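Local coordinates for protein HTH-type transcriptional regulator LysG (Mycobacterium tuberculosis, PDB 3ISP) that binds DNA as a homodimeric LysR-type transcriptional regulator that probably activates expression of the exporter LysE and represses its own expression, at residues Pro9-Leu14 with Arg40-Leu44; Ala73-Leu77 with Cys270-Asp274; Val101-Ser105 with Glu162-Leu166; Val157-Gly161 with Thr282-Arg286; Ser192-Asn196 with Phe227-Ala231. All blocks are in the same frame, centred on the assembly; numbering follows the deposited sequence.

Interaction 1: residues Pro9-Leu14 with Arg40-Leu44; sequences PQLAAL and RIKSL
Segment 9-14, on helix 9-20 of the winged helix-turn-helix domain of this LysR-family protein, crosses segment 40-44 of the second helix of its predicted helix-turn-helix motif. The axes of these helical segments approach to 8.6 Å at a crossing angle of -115°, with Gln10 CA and Arg40 CA 5.3 Å apart. Arg40 (chi1 t, chi2 t, chi3 m) spends its long aliphatic chain on the first segment: its CG lies 3.5 Å from Gln10 CA and 3.8 Å from Ala13 CB, the small alanine letting it come this close. Ile41 (m, t) sets CG1 4.1 Å from Ala13 CB. Lys42 points away, and its NZ hydrogen-bonds Lys272 O of the second subunit. Ser43, small and at the surface, brings CB 3.4 Å from OE1 of Gln10 (m, t). Leu44 (t, p) aims at the helix, its bulk suiting the crossing, where Leu68 of helix 66-82 touches both it and Leu14; Leu44 CD2 rests 3.6 Å from Gln10 O and 4.3 Å from Leu14 CD2.

Interaction 2: residues Ala73-Leu77 with Cys270-Asp274; sequences AQTAL and CWKLD
Segment 73-77 is one turn of alpha-helix, held by Leu77 N to Ala73 O at 3.2 Å. Facing it, 270-271 ends a strand and 272-274 runs on as an extended loop. The backbones stay well apart, Gln74 CA to Trp271 CA being 7.5 Å, so side chains make most of the contact. Trp271 (chi1 m, chi2 -17°) points its indole at the helix, and Gln74 (chi1 m, chi2 t) stretches over it: Gln74 CG sits 3.9 Å from the centroid of the five-membered ring of Trp271, 15° off the normal, a CH-pi contact, and Gln74 NE2 lies over the same ring at 3.1 Å from Trp271 CD1. Glutamine suits this place, its methylenes covering indole carbon. Packing adds the rest. Leu77 (t, p) meets the ring edge, CD2 to Trp271 CZ3 3.6 Å; Ala73 is small enough for its CB and O to approach Trp271 CH2 at 3.9 and 3.6 Å; Leu273 CD2 reaches Gln74 CB at 3.7 Å. Thr75 faces Thr75 of the second subunit. The arrangement joins the linker helix of a full-length LysR regulator, which pairs with its dimer partner, to the base of the regulatory domain of the same chain.

Interaction 3: residues Val101-Ser105 with Glu162-Leu166; sequences VNADS and EMRYL
Met163 lays its terminal methyl against the first turn of a short helix, CE packing 3.8 Å from Asp104 CB. It belongs to strand 162-166, of regular beta conformation, while 101-102 lead from the end of strand 95-101 of the same sheet into the helix that starts at Ala103. The nearest CA atoms, those of Ser105 and Met163, are 8.6 Å apart, so the contact is made by side chains, the long Met163 (t, t, p) and Tyr165 reaching most of the way. Asn102 occupies the N-cap (chi1 p): its O accepts Ser105 N at 2.9 Å, and its ND2 makes a weak hydrogen bond to Ser105 OG at 2.6 Å. Asp104 (m) points toward the strand, and Tyr165 (m, chi2 -91°) extends its ring to meet it, OH donating to Asp104 OD2 at a very short 2.5 Å. The Met163 methyl and Tyr165 hydroxyl crowd each other in the model, so both are less surely placed. Pro241 of strand 238-241 touches Asp104, Met163 and Tyr165. The setting is the regulatory domain, of periplasmic-binding-protein type, where strand 155-169 crosses between lobes. Chemically, the phenol gives the partly exposed carboxylate of Asp104 a donor, consistent with a directional tie between helix start and crossing strand.

Interaction 4: residues Val157-Gly161 with Thr282-Arg286; sequences VHPLG and TDTVR
Strand 157-161 and helix 282-286 run in nearly the same direction, 26° between their axes and 9.9 Å at closest approach, with Leu160 CA and Arg286 CA 6.0 Å apart. The helix is regular, Arg286 N bonding Thr282 O at 2.9 Å. The strand is not: Leu160 has psi -20° and Gly161 phi/psi 125/-171°, where a side chain would jam against the preceding carbonyl, so glycine belongs here. His158 (m, chi2 94°) takes Thr282 CG2 over one flat ring face, 4.0 Å from the centroid and 12° off the normal, a CH-pi contact. The long Arg286 (chi1 -102°, off the usual wells, then t, t) comes back over the strand, its guanidinium turning a face to His158 CD2 while NH2 lies at the ring's edge, 3.0 Å from His158 CD2 and 3.9 Å from Pro159 CD. Further along, Leu160 (m, t) sets CD2 3.9 Å from Val285 CG1, two branched apolar side chains meeting, and likewise 3.9 Å from Arg286 CA. Thr282 OG1 hydrogen-bonds Trp268 NE1. Leu160 and Gly161 both pair with Leu266 of strand 255-271, consistent with a beta bulge, and helix 276-288 lies against these two adjacent strands, with Trp268 touching His158, Leu160 and Val285.

Interaction 5: residues Ser192-Asn196 with Phe227-Ala231; sequences SLAWN and FTAAA
In one lobe of the regulatory domain, a two-lobed fold of the periplasmic-binding-protein kind, the irregular loop 192-196 wraps round one side chain of helix 227-231. That side chain, Phe227 (chi1 t, chi2 75°), is the bump: its flat ring slides into a cleft between Leu193 on one face and Trp195 on the other, the backbone at Ala194 forming the floor, where Ala194 N meets the ring edge 3.4 Å from Phe227 CE1. The loop's CA atoms stay distant, Leu193 CA to Ala231 CA 7.7 Å and Trp195 CA to Phe227 CA 7.0 Å. Leu193 (m, t) is the return bump, filling the shallow hollow made by two small alanines: its CD1 lies 3.9 Å from both Ala230 CB and Ala231 CB. Ala194 turns its methyl away toward Phe220. Phe240 meets Phe227 from strand 238-241. Trp195 (m, chi2 56°) closes the cleft obliquely, its five-membered ring centroid 4.3 Å from that of Phe227, planes at 36°, and Trp195 CD1 reaching 3.3 Å from Phe227 CD1.

The contacts follow an elongated chain. Interaction 1, in the helix-turn-helix domain, closes before the others open; its centre is about 46 Å from that of interaction 5. Interaction 2, centre about 19 Å from interaction 1, brings helix 66-82 to strand 255-271; both touch the second subunit, so the linker helix probably connects DNA-binding and dimer parts with the regulatory domain. Strands 255-271 and 155-169 are sheet neighbours: interactions 2 and 4, centres about 17 Å apart, meet where Cys270 packs on His158 and Thr282. Interactions 3 and 4 share strand 155-169. Interaction 4 alternates in sequence with 2 and 3; 5 follows 3, within the spans of 2 and 4. Ala103 on Trp195 joins 3 to 5, centres about 14 Å apart.

Interaction 1: residues Pro9-Leu14 with Arg40-Leu44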
# COMPACT_ATOMS: atom_id res chain seq x y z
N PRO A 9 18.91 15.41 -24.10
CA PRO A 9 17.82 16.25 -23.58
C PRO A 9 16.54 15.42 -23.58
O PRO A 9 15.45 15.98 -23.52
CB PRO A 9 17.70 17.37 -24.62
CG PRO A 9 18.72 17.06 -25.71
CD PRO A 9 19.11 15.62 -25.54
N GLN A 10 16.71 14.10 -23.69
CA GLN A 10 15.60 13.16 -23.60
C GLN A 10 15.26 12.94 -22.13
O GLN A 10 14.09 12.96 -21.74
CB GLN A 10 15.98 11.82 -24.26
CG GLN A 10 16.10 11.87 -25.79
CD GLN A 10 16.60 10.56 -26.39
OE1 GLN A 10 16.06 10.08 -27.39
NE2 GLN A 10 17.63 9.98 -25.78
N LEU A 11 16.30 12.76 -21.32
CA LEU A 11 16.18 12.70 -19.87
C LEU A 11 15.51 13.97 -19.39
O LEU A 11 14.61 13.94 -18.55
CB LEU A 11 17.55 12.59 -19.22
CG LEU A 11 18.39 11.40 -19.65
CD1 LEU A 11 19.86 11.63 -19.34
CD2 LEU A 11 17.87 10.14 -18.98
N ALA A 12 15.98 15.09 -19.91
CA ALA A 12 15.42 16.37 -19.54
C ALA A 12 13.91 16.28 -19.63
O ALA A 12 13.20 16.64 -18.69
CB ALA A 12 15.95 17.46 -20.45
N ALA A 13 13.44 15.77 -20.76
CA ALA A 13 12.01 15.62 -21.01
C ALA A 13 11.33 14.79 -19.93
O ALA A 13 10.32 15.19 -19.35
CB ALA A 13 11.80 14.98 -22.37
N LEU A 14 11.90 13.61 -19.68
CA LEU A 14 11.41 12.71 -18.65
C LEU A 14 11.25 13.44 -17.33
O LEU A 14 10.14 13.65 -16.83
CB LEU A 14 12.41 11.57 -18.47
CG LEU A 14 11.94 10.43 -17.58
CD1 LEU A 14 10.59 9.97 -18.06
CD2 LEU A 14 12.93 9.29 -17.61
N ARG A 40 10.26 12.74 -27.68
CA ARG A 40 11.50 12.75 -26.93
C ARG A 40 11.49 11.64 -25.90
O ARG A 40 12.44 10.86 -25.80
CB ARG A 40 11.73 14.10 -26.28
CG ARG A 40 13.15 14.31 -25.83
CD ARG A 40 13.46 15.79 -25.77
NE ARG A 40 13.26 16.44 -27.06
CZ ARG A 40 13.40 17.75 -27.25
NH1 ARG A 40 13.74 18.54 -26.24
NH2 ARG A 40 13.21 18.27 -28.46
N ILE A 41 10.40 11.56 -25.15
CA ILE A 41 10.19 10.46 -24.22
C ILE A 41 10.06 9.11 -24.94
O ILE A 41 10.66 8.12 -24.52
CB ILE A 41 8.98 10.73 -23.31
CG1 ILE A 41 9.38 11.73 -22.22
CG2 ILE A 41 8.48 9.46 -22.68
CD1 ILE A 41 8.26 12.08 -21.30
N LYS A 42 9.31 9.10 -26.04
CA LYS A 42 9.20 7.94 -26.91
C LYS A 42 10.54 7.42 -27.43
O LYS A 42 10.80 6.21 -27.43
CB LYS A 42 8.31 8.26 -28.10
CG LYS A 42 6.99 7.52 -28.14
CD LYS A 42 7.20 6.02 -28.26
CE LYS A 42 5.88 5.27 -28.24
NZ LYS A 42 6.01 3.90 -27.64
N SER A 43 11.38 8.32 -27.91
CA SER A 43 12.65 7.92 -28.51
C SER A 43 13.52 7.32 -27.43
O SER A 43 14.32 6.40 -27.67
CB SER A 43 13.34 9.11 -29.18
OG SER A 43 14.10 8.69 -30.31
N LEU A 44 13.35 7.85 -26.22
CA LEU A 44 14.07 7.41 -25.04
C LEU A 44 13.51 6.08 -24.54
O LEU A 44 14.28 5.21 -24.09
CB LEU A 44 13.96 8.48 -23.96
CG LEU A 44 14.47 8.15 -22.57
CD1 LEU A 44 15.93 7.75 -22.59
CD2 LEU A 44 14.25 9.35 -21.68

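Interaction 2: residues Ala73-Leu77 with Cys270-Asp274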
# COMPACT_ATOMS: atom_id res chain seq x y z
N ALA A 73 19.22 13.86 -13.09
CA ALA A 73 19.56 14.83 -12.05
C ALA A 73 21.05 14.84 -11.73
O ALA A 73 21.61 15.89 -11.40
CB ALA A 73 18.74 14.59 -10.80
N GLN A 74 21.70 13.69 -11.80
CA GLN A 74 23.13 13.64 -11.56
C GLN A 74 23.78 14.36 -12.73
O GLN A 74 24.74 15.11 -12.56
CB GLN A 74 23.62 12.20 -11.44
CG GLN A 74 22.79 11.36 -10.48
CD GLN A 74 23.34 9.97 -10.25
OE1 GLN A 74 23.53 9.19 -11.17
NE2 GLN A 74 23.59 9.65 -8.99
N THR A 75 23.23 14.15 -13.91
CA THR A 75 23.73 14.79 -15.12
C THR A 75 23.58 16.30 -15.05
O THR A 75 24.47 17.05 -15.45
CB THR A 75 23.01 14.25 -16.36
OG1 THR A 75 23.67 13.06 -16.81
CG2 THR A 75 23.00 15.27 -17.47
N ALA A 76 22.44 16.75 -14.53
CA ALA A 76 22.15 18.17 -14.41
C ALA A 76 23.11 18.87 -13.45
O ALA A 76 23.42 20.05 -13.63
CB ALA A 76 20.71 18.37 -13.95
N LEU A 77 23.56 18.15 -12.42
CA LEU A 77 24.50 18.71 -11.46
C LEU A 77 25.91 18.66 -12.02
O LEU A 77 26.66 19.63 -11.93
CB LEU A 77 24.44 17.96 -10.13
CG LEU A 77 25.54 18.35 -9.14
CD1 LEU A 77 25.32 19.75 -8.58
CD2 LEU A 77 25.60 17.35 -8.03
N CYS A 270 25.41 9.29 -0.50
CA CYS A 270 25.29 10.33 -1.52
C CYS A 270 25.66 9.83 -2.92
O CYS A 270 26.29 8.78 -3.08
CB CYS A 270 26.15 11.54 -1.16
SG CYS A 270 27.93 11.23 -1.14
N TRP A 271 25.26 10.60 -3.94
CA TRP A 271 25.55 10.26 -5.33
C TRP A 271 26.99 9.86 -5.55
O TRP A 271 27.91 10.65 -5.32
CB TRP A 271 25.25 11.44 -6.26
CG TRP A 271 23.79 11.68 -6.48
CD1 TRP A 271 22.77 10.81 -6.23
CD2 TRP A 271 23.20 12.86 -7.02
NE1 TRP A 271 21.58 11.39 -6.56
CE2 TRP A 271 21.81 12.65 -7.05
CE3 TRP A 271 23.71 14.08 -7.47
CZ2 TRP A 271 20.92 13.62 -7.52
CZ3 TRP A 271 22.82 15.04 -7.93
CH2 TRP A 271 21.45 14.81 -7.95
N LYS A 272 27.19 8.62 -6.00
CA LYS A 272 28.50 8.16 -6.43
C LYS A 272 28.88 8.81 -7.76
O LYS A 272 28.39 8.41 -8.82
CB LYS A 272 28.52 6.64 -6.55
CG LYS A 272 29.87 6.06 -6.95
CD LYS A 272 29.88 4.54 -6.77
CE LYS A 272 28.72 3.88 -7.51
NZ LYS A 272 28.37 2.55 -6.94
N LEU A 273 29.74 9.82 -7.68
CA LEU A 273 30.21 10.54 -8.85
C LEU A 273 31.21 11.56 -8.36
O LEU A 273 31.40 11.69 -7.16
CB LEU A 273 29.07 11.21 -9.59
CG LEU A 273 28.08 12.08 -8.80
CD1 LEU A 273 28.74 13.36 -8.32
CD2 LEU A 273 26.86 12.39 -9.66
N ASP A 274 31.84 12.28 -9.28
CA ASP A 274 32.73 13.37 -8.90
C ASP A 274 31.98 14.70 -8.84
O ASP A 274 31.22 15.05 -9.74
CB ASP A 274 33.89 13.48 -9.89
CG ASP A 274 34.90 12.38 -9.71
OD1 ASP A 274 34.90 11.75 -8.62
OD2 ASP A 274 35.70 12.16 -10.65

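Interaction 3: residues Val101-Ser105 with Glu162-Leu166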
# COMPACT_ATOMS: atom_id res chain seq x y z
N VAL A 101 17.16 13.80 5.65
CA VAL A 101 17.69 13.67 7.01
C VAL A 101 16.66 13.09 7.99
O VAL A 101 15.58 13.65 8.14
CB VAL A 101 18.13 15.04 7.57
CG1 VAL A 101 18.69 14.88 8.96
CG2 VAL A 101 19.16 15.68 6.66
N ASN A 102 16.99 11.98 8.65
CA ASN A 102 16.12 11.41 9.67
C ASN A 102 15.88 12.38 10.83
O ASN A 102 16.80 13.09 11.25
CB ASN A 102 16.65 10.08 10.20
CG ASN A 102 17.96 10.22 10.95
OD1 ASN A 102 18.16 9.61 12.00
ND2 ASN A 102 18.87 11.01 10.41
N ALA A 103 14.65 12.39 11.34
CA ALA A 103 14.20 13.35 12.35
C ALA A 103 15.15 13.52 13.52
O ALA A 103 15.47 14.63 13.91
CB ALA A 103 12.81 12.97 12.86
N ASP A 104 15.59 12.39 14.07
CA ASP A 104 16.51 12.37 15.20
C ASP A 104 17.87 13.03 14.92
O ASP A 104 18.48 13.60 15.83
CB ASP A 104 16.69 10.94 15.71
CG ASP A 104 15.48 10.45 16.48
OD1 ASP A 104 14.69 11.30 16.95
OD2 ASP A 104 15.33 9.21 16.62
N SER A 105 18.34 12.97 13.68
CA SER A 105 19.59 13.65 13.36
C SER A 105 19.42 15.15 13.23
O SER A 105 20.31 15.91 13.61
CB SER A 105 20.23 13.09 12.09
OG SER A 105 20.60 11.73 12.26
N GLU A 162 27.61 6.02 15.44
CA GLU A 162 26.33 5.55 15.94
C GLU A 162 25.68 6.56 16.88
O GLU A 162 26.37 7.29 17.60
CB GLU A 162 26.49 4.20 16.63
CG GLU A 162 27.15 3.16 15.76
CD GLU A 162 27.35 1.85 16.48
OE1 GLU A 162 27.24 1.84 17.74
OE2 GLU A 162 27.62 0.83 15.79
N MET A 163 24.35 6.62 16.84
CA MET A 163 23.56 7.47 17.74
C MET A 163 23.06 6.60 18.89
O MET A 163 22.57 5.50 18.65
CB MET A 163 22.38 8.11 16.97
CG MET A 163 21.34 8.85 17.83
SD MET A 163 20.24 9.93 16.87
CE MET A 163 19.87 8.85 15.52
N ARG A 164 23.23 7.04 20.13
CA ARG A 164 22.72 6.25 21.25
C ARG A 164 21.32 6.67 21.68
O ARG A 164 21.01 7.86 21.76
CB ARG A 164 23.66 6.30 22.45
CG ARG A 164 23.11 5.52 23.63
CD ARG A 164 24.19 5.09 24.59
NE ARG A 164 25.21 4.29 23.93
CZ ARG A 164 26.46 4.19 24.35
NH1 ARG A 164 26.85 4.85 25.43
NH2 ARG A 164 27.33 3.45 23.68
N TYR A 165 20.47 5.68 21.95
CA TYR A 165 19.10 5.93 22.39
C TYR A 165 18.86 5.43 23.82
O TYR A 165 19.00 4.24 24.10
CB TYR A 165 18.12 5.24 21.45
CG TYR A 165 17.94 5.95 20.13
CD1 TYR A 165 16.95 6.90 19.97
CD2 TYR A 165 18.74 5.65 19.04
CE1 TYR A 165 16.77 7.55 18.78
CE2 TYR A 165 18.57 6.30 17.84
CZ TYR A 165 17.59 7.25 17.71
OH TYR A 165 17.41 7.91 16.52
N LEU A 166 18.47 6.35 24.72
CA LEU A 166 18.17 6.02 26.12
C LEU A 166 16.68 5.88 26.31
O LEU A 166 15.92 6.73 25.86
CB LEU A 166 18.68 7.13 27.04
CG LEU A 166 20.14 7.46 26.76
CD1 LEU A 166 20.65 8.61 27.62
CD2 LEU A 166 20.96 6.22 26.99

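Interaction 4: residues Val157-Gly161 with Thr282-Arg286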
# COMPACT_ATOMS: atom_id res chain seq x y z
N VAL A 157 28.42 5.05 0.16
CA VAL A 157 28.05 4.98 1.56
C VAL A 157 29.20 5.41 2.47
O VAL A 157 30.31 4.88 2.37
CB VAL A 157 27.70 3.54 1.94
CG1 VAL A 157 27.57 3.41 3.44
CG2 VAL A 157 26.43 3.10 1.23
N HIS A 158 28.92 6.37 3.35
CA HIS A 158 29.88 6.83 4.37
C HIS A 158 29.36 6.61 5.80
O HIS A 158 28.29 7.10 6.17
CB HIS A 158 30.15 8.31 4.22
CG HIS A 158 30.75 8.69 2.91
ND1 HIS A 158 30.00 9.11 1.84
CD2 HIS A 158 32.04 8.75 2.51
CE1 HIS A 158 30.80 9.40 0.83
NE2 HIS A 158 32.04 9.19 1.21
N PRO A 159 30.13 5.89 6.62
CA PRO A 159 29.69 5.73 8.01
C PRO A 159 29.88 7.04 8.73
O PRO A 159 30.83 7.77 8.44
CB PRO A 159 30.64 4.68 8.56
CG PRO A 159 31.23 4.01 7.35
CD PRO A 159 31.33 5.09 6.34
N LEU A 160 28.97 7.35 9.65
CA LEU A 160 29.01 8.62 10.35
C LEU A 160 29.31 8.41 11.82
O LEU A 160 29.78 9.33 12.50
CB LEU A 160 27.67 9.32 10.19
CG LEU A 160 27.38 9.89 8.81
CD1 LEU A 160 25.91 10.25 8.74
CD2 LEU A 160 28.23 11.12 8.55
N GLY A 161 29.07 7.18 12.30
CA GLY A 161 29.11 6.85 13.71
C GLY A 161 27.80 6.21 14.14
O GLY A 161 26.95 5.90 13.33
N THR A 282 29.64 16.48 1.80
CA THR A 282 30.03 15.28 2.53
C THR A 282 30.98 15.59 3.68
O THR A 282 30.82 15.06 4.77
CB THR A 282 30.68 14.23 1.60
OG1 THR A 282 29.74 13.86 0.58
CG2 THR A 282 31.06 12.99 2.37
N ASP A 283 31.95 16.46 3.44
CA ASP A 283 32.88 16.84 4.49
C ASP A 283 32.15 17.45 5.64
O ASP A 283 32.41 17.14 6.80
CB ASP A 283 33.93 17.84 3.98
CG ASP A 283 35.08 17.16 3.30
OD1 ASP A 283 35.17 15.91 3.42
OD2 ASP A 283 35.88 17.86 2.64
N THR A 284 31.23 18.35 5.32
CA THR A 284 30.47 19.04 6.33
C THR A 284 29.59 18.08 7.13
O THR A 284 29.62 18.06 8.35
CB THR A 284 29.66 20.14 5.70
OG1 THR A 284 30.57 21.11 5.16
CG2 THR A 284 28.76 20.81 6.73
N VAL A 285 28.81 17.26 6.43
CA VAL A 285 28.00 16.27 7.11
C VAL A 285 28.86 15.39 8.01
O VAL A 285 28.54 15.21 9.17
CB VAL A 285 27.20 15.42 6.12
CG1 VAL A 285 26.58 14.22 6.82
CG2 VAL A 285 26.12 16.27 5.45
N ARG A 286 29.95 14.86 7.48
CA ARG A 286 30.83 13.99 8.26
C ARG A 286 31.37 14.66 9.53
O ARG A 286 31.47 14.04 10.58
CB ARG A 286 31.98 13.48 7.39
CG ARG A 286 31.80 12.05 6.91
CD ARG A 286 33.00 11.53 6.11
NE ARG A 286 32.93 10.08 5.98
CZ ARG A 286 33.61 9.36 5.08
NH1 ARG A 286 34.41 9.98 4.22
NH2 ARG A 286 33.48 8.04 5.04

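Interaction 5: residues Ser192-Asn196 with Phe227-Ala231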
# COMPACT_ATOMS: atom_id res chain seq x y z
N SER A 192 3.92 2.84 26.60
CA SER A 192 5.11 3.27 25.87
C SER A 192 4.75 4.31 24.82
O SER A 192 3.59 4.49 24.47
CB SER A 192 5.85 2.08 25.24
OG SER A 192 5.15 1.59 24.11
N LEU A 193 5.76 5.02 24.32
CA LEU A 193 5.56 5.94 23.21
C LEU A 193 6.08 5.35 21.90
O LEU A 193 6.47 4.18 21.82
CB LEU A 193 6.30 7.24 23.50
CG LEU A 193 5.97 7.94 24.80
CD1 LEU A 193 6.69 9.27 24.85
CD2 LEU A 193 4.46 8.12 24.91
N ALA A 194 6.08 6.19 20.87
CA ALA A 194 6.53 5.80 19.54
C ALA A 194 6.13 6.89 18.55
O ALA A 194 5.13 7.59 18.76
CB ALA A 194 5.93 4.47 19.14
N TRP A 195 6.91 7.04 17.49
CA TRP A 195 6.59 8.01 16.46
C TRP A 195 5.44 7.54 15.60
O TRP A 195 4.65 8.35 15.11
CB TRP A 195 7.82 8.29 15.59
CG TRP A 195 8.74 9.25 16.23
CD1 TRP A 195 9.33 9.12 17.47
CD2 TRP A 195 9.19 10.49 15.70
NE1 TRP A 195 10.11 10.22 17.73
CE2 TRP A 195 10.04 11.08 16.66
CE3 TRP A 195 8.95 11.17 14.50
CZ2 TRP A 195 10.66 12.30 16.45
CZ3 TRP A 195 9.56 12.39 14.31
CH2 TRP A 195 10.41 12.94 15.28
N ASN A 196 5.35 6.23 15.43
CA ASN A 196 4.32 5.61 14.61
C ASN A 196 4.50 4.10 14.58
O ASN A 196 5.31 3.55 15.33
CB ASN A 196 4.32 6.19 13.20
CG ASN A 196 5.66 6.04 12.53
OD1 ASN A 196 6.16 4.93 12.34
ND2 ASN A 196 6.26 7.16 12.16
N PHE A 227 6.94 14.37 20.31
CA PHE A 227 7.43 13.21 21.05
C PHE A 227 7.98 13.67 22.37
O PHE A 227 7.83 12.99 23.38
CB PHE A 227 8.55 12.52 20.27
CG PHE A 227 8.83 11.11 20.71
CD1 PHE A 227 7.97 10.08 20.36
CD2 PHE A 227 9.98 10.80 21.41
CE1 PHE A 227 8.22 8.77 20.73
CE2 PHE A 227 10.25 9.49 21.78
CZ PHE A 227 9.36 8.48 21.44
N THR A 228 8.60 14.85 22.37
CA THR A 228 9.20 15.35 23.61
C THR A 228 8.15 15.78 24.65
O THR A 228 8.31 15.49 25.84
CB THR A 228 10.24 16.47 23.35
OG1 THR A 228 11.37 15.92 22.66
CG2 THR A 228 10.73 17.07 24.66
N ALA A 229 7.10 16.46 24.21
CA ALA A 229 6.02 16.86 25.12
C ALA A 229 5.33 15.63 25.71
O ALA A 229 5.08 15.56 26.90
CB ALA A 229 5.02 17.77 24.43
N ALA A 230 5.02 14.66 24.86
CA ALA A 230 4.46 13.40 25.33
C ALA A 230 5.24 12.86 26.53
O ALA A 230 4.67 12.58 27.58
CB ALA A 230 4.44 12.38 24.21
N ALA A 231 6.56 12.72 26.36
CA ALA A 231 7.38 12.15 27.42
C ALA A 231 7.41 13.09 28.61
O ALA A 231 7.22 12.66 29.75
CB ALA A 231 8.78 11.87 26.94